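Local coordinates for 3-oxoacyl-[acyl-carrier-protein] synthase 2 (Rickettsia rickettsii, PDB 4JGA) that probably catalyses the condensation of malonyl-acyl carrier protein with a growing acyl chain, the chain-lengthening reaction of bacterial fatty acid synthesis, at residues M135-S140 and P215-G220. Sequence-based numbering, arbitrary orientation. Where two conformers were deposited one is given.
Sequences MIEDTS and PVTPVG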
ATOM      1  N   MET A 135       5.816  -6.818  15.259  1.00 10.42           N
ATOM      2  CA  MET A 135       6.923  -5.909  15.489  1.00 10.50           C
ATOM      3  C   MET A 135       6.451  -4.669  16.248  1.00 10.38           C
ATOM      4  O   MET A 135       7.050  -4.307  17.265  1.00 10.64           O
ATOM      5  CB  MET A 135       7.591  -5.519  14.157  1.00 10.24           C
ATOM      6  CG  MET A 135       8.843  -4.645  14.282  1.00 10.49           C
ATOM      7  SD  MET A 135      10.094  -5.280  15.404  1.00 11.56           S
ATOM      8  CE  MET A 135      10.434  -6.900  14.658  1.00 11.73           C
ATOM      9  N   ILE A 136       5.326  -4.098  15.819  1.00  9.88           N
ATOM     10  CA  ILE A 136       4.787  -2.907  16.465  0.60  9.92           C
ATOM     11  C   ILE A 136       4.250  -3.254  17.847  1.00 10.32           C
ATOM     12  O   ILE A 136       4.507  -2.544  18.792  1.00 10.53           O
ATOM     13  CB  ILE A 136       3.712  -2.203  15.609  0.60  9.50           C
ATOM     14  CG1 ILE A 136       4.329  -1.721  14.293  0.60  9.09           C
ATOM     15  CG2 ILE A 136       3.100  -1.007  16.344  0.60  9.69           C
ATOM     16  CD1 ILE A 136       3.335  -1.158  13.288  0.60  8.70           C
ATOM     17  N   GLU A 137       3.516  -4.352  17.946  1.00 10.54           N
ATOM     18  CA  GLU A 137       2.933  -4.802  19.209  1.00 11.09           C
ATOM     19  C   GLU A 137       4.023  -5.058  20.229  1.00 11.39           C
ATOM     20  O   GLU A 137       4.002  -4.489  21.310  1.00 11.60           O
ATOM     21  CB  GLU A 137       2.084  -6.069  18.974  1.00 11.51           C
ATOM     22  CG  GLU A 137       1.578  -6.772  20.228  1.00 12.30           C
ATOM     23  CD  GLU A 137       0.645  -7.916  19.897  1.00 12.76           C
ATOM     24  OE1 GLU A 137       0.773  -8.467  18.793  1.00 12.45           O
ATOM     25  OE2 GLU A 137      -0.244  -8.221  20.736  1.00 13.33           O
ATOM     26  N   ASP A 138       4.990  -5.896  19.871  1.00 11.48           N
ATOM     27  CA  ASP A 138       6.099  -6.233  20.779  1.00 11.99           C
ATOM     28  C   ASP A 138       6.906  -4.992  21.152  1.00 11.94           C
ATOM     29  O   ASP A 138       7.271  -4.819  22.296  1.00 12.31           O
ATOM     30  CB  ASP A 138       7.043  -7.278  20.167  1.00 12.07           C
ATOM     31  CG  ASP A 138       6.398  -8.640  20.019  1.00 12.32           C
ATOM     32  OD1 ASP A 138       5.296  -8.852  20.545  1.00 12.35           O
ATOM     33  OD2 ASP A 138       6.994  -9.504  19.370  1.00 12.42           O
ATOM     34  N   THR A 139       7.179  -4.142  20.181  1.00 11.49           N
ATOM     35  CA  THR A 139       8.093  -3.038  20.405  1.00 11.68           C
ATOM     36  C   THR A 139       7.401  -2.012  21.310  1.00 11.93           C
ATOM     37  O   THR A 139       8.049  -1.428  22.187  1.00 12.59           O
ATOM     38  CB  THR A 139       8.575  -2.372  19.096  1.00 11.26           C
ATOM     39  OG1 THR A 139       9.267  -3.315  18.269  1.00 11.05           O
ATOM     40  CG2 THR A 139       9.537  -1.221  19.406  1.00 11.56           C
ATOM     41  N   SER A 140       6.095  -1.815  21.091  1.00 11.48           N
ATOM     42  CA  SER A 140       5.295  -0.898  21.891  1.00 11.66           C
ATOM     43  C   SER A 140       5.219  -1.339  23.341  1.00 12.37           C
ATOM     44  O   SER A 140       5.368  -0.526  24.243  1.00 12.62           O
ATOM     45  CB  SER A 140       3.890  -0.812  21.324  1.00 11.26           C
ATOM     46  OG  SER A 140       3.888  -0.266  20.015  1.00 10.67           O
ATOM     47  N   PRO A 215      -0.193 -12.325  10.765  1.00 10.03           N
ATOM     48  CA  PRO A 215      -1.113 -11.576  11.583  1.00 10.07           C
ATOM     49  C   PRO A 215      -1.531 -12.296  12.865  1.00 10.85           C
ATOM     50  O   PRO A 215      -2.314 -11.741  13.649  1.00 10.99           O
ATOM     51  CB  PRO A 215      -2.312 -11.493  10.677  1.00  9.94           C
ATOM     52  CG  PRO A 215      -2.354 -12.872  10.052  1.00 10.23           C
ATOM     53  CD  PRO A 215      -0.907 -13.263   9.890  1.00 10.23           C
ATOM     54  N   VAL A 216      -1.041 -13.514  13.071  1.00 11.36           N
ATOM     55  CA  VAL A 216      -1.468 -14.311  14.204  1.00 12.15           C
ATOM     56  C   VAL A 216      -0.635 -13.923  15.438  1.00 12.32           C
ATOM     57  O   VAL A 216       0.371 -14.566  15.764  1.00 12.71           O
ATOM     58  CB  VAL A 216      -1.385 -15.828  13.917  1.00 12.76           C
ATOM     59  CG1 VAL A 216      -1.992 -16.629  15.063  1.00 13.62           C
ATOM     60  CG2 VAL A 216      -2.101 -16.146  12.602  1.00 12.69           C
ATOM     61  N   THR A 217      -1.085 -12.853  16.092  1.00 12.18           N
ATOM     62  CA  THR A 217      -0.519 -12.346  17.331  1.00 12.46           C
ATOM     63  C   THR A 217      -1.666 -12.134  18.319  1.00 12.87           C
ATOM     64  O   THR A 217      -2.862 -12.157  17.932  1.00 12.72           O
ATOM     65  CB  THR A 217       0.213 -10.989  17.104  1.00 11.89           C
ATOM     66  OG1 THR A 217      -0.739  -9.907  17.123  1.00 11.47           O
ATOM     67  CG2 THR A 217       0.938 -10.997  15.768  1.00 11.46           C
ATOM     68  N   PRO A 218      -1.319 -11.874  19.600  1.00 13.35           N
ATOM     69  CA  PRO A 218      -2.390 -11.699  20.585  1.00 13.56           C
ATOM     70  C   PRO A 218      -3.367 -10.573  20.193  1.00 13.00           C
ATOM     71  O   PRO A 218      -4.600 -10.747  20.225  1.00 13.10           O
ATOM     72  CB  PRO A 218      -1.612 -11.339  21.867  1.00 14.05           C
ATOM     73  CG  PRO A 218      -0.276 -12.010  21.710  1.00 14.08           C
ATOM     74  CD  PRO A 218       0.019 -11.864  20.229  1.00 13.44           C
ATOM     75  N   VAL A 219      -2.830  -9.439  19.784  1.00 12.27           N
ATOM     76  CA  VAL A 219      -3.698  -8.293  19.454  1.00 11.87           C
ATOM     77  C   VAL A 219      -4.405  -8.498  18.107  1.00 11.39           C
ATOM     78  O   VAL A 219      -5.547  -8.075  17.925  1.00 11.36           O
ATOM     79  CB  VAL A 219      -2.946  -6.956  19.527  1.00 11.50           C
ATOM     80  CG1 VAL A 219      -2.167  -6.694  18.259  1.00 10.99           C
ATOM     81  CG2 VAL A 219      -3.919  -5.798  19.762  1.00 11.57           C
ATOM     82  N   GLY A 220      -3.759  -9.226  17.205  1.00 11.02           N
ATOM     83  CA  GLY A 220      -4.365  -9.599  15.924  1.00 10.86           C
ATOM     84  C   GLY A 220      -5.581 -10.506  16.070  1.00 11.36           C
ATOM     85  O   GLY A 220      -6.653 -10.228  15.514  1.00 11.44           O
TER
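Thr217 OG1 is gripped from two sides. Its hydroxyl donates to Glu137 OE1 at 2.7 Å. In turn, Thr217 OG1 accepts from Gly220 N at 3.1 Å in a fairly straight bond, which makes Thr217 the N-cap of helix 218-226. With OG1 set between its own backbone N and carbonyl carbon, the hydroxyl can serve the helix end and the glutamate together. Glu137 reaches from helix 133-146 on an extended chain, its CG anti to the backbone N (chi1 171°), which puts the carboxylate at the start of the other helix. There its second oxygen, OE2, accepts from Val219 N at 3.0 Å. This bond is bent, 136° at the hydrogen, and the amide lies 23° out of the carboxylate plane. Both donors arrive on syn sides, which makes the grip two-pronged and fixes the rotation of the group. Val219 CG1 packs against Glu137 CD at 3.5 Å, and the ring of Pro218 lies beside Glu137 OE2, its CB 3.6 Å away. At the dimer interface, Glu137 packs on Ser140 of the second subunit and Val219 on Phe155 of that subunit. A buried carboxylate thus ties the two helices together within the thiolase-fold N-terminal half, and its negative charge, sitting at a helix N-terminus, is probably stabilised by the helix dipole.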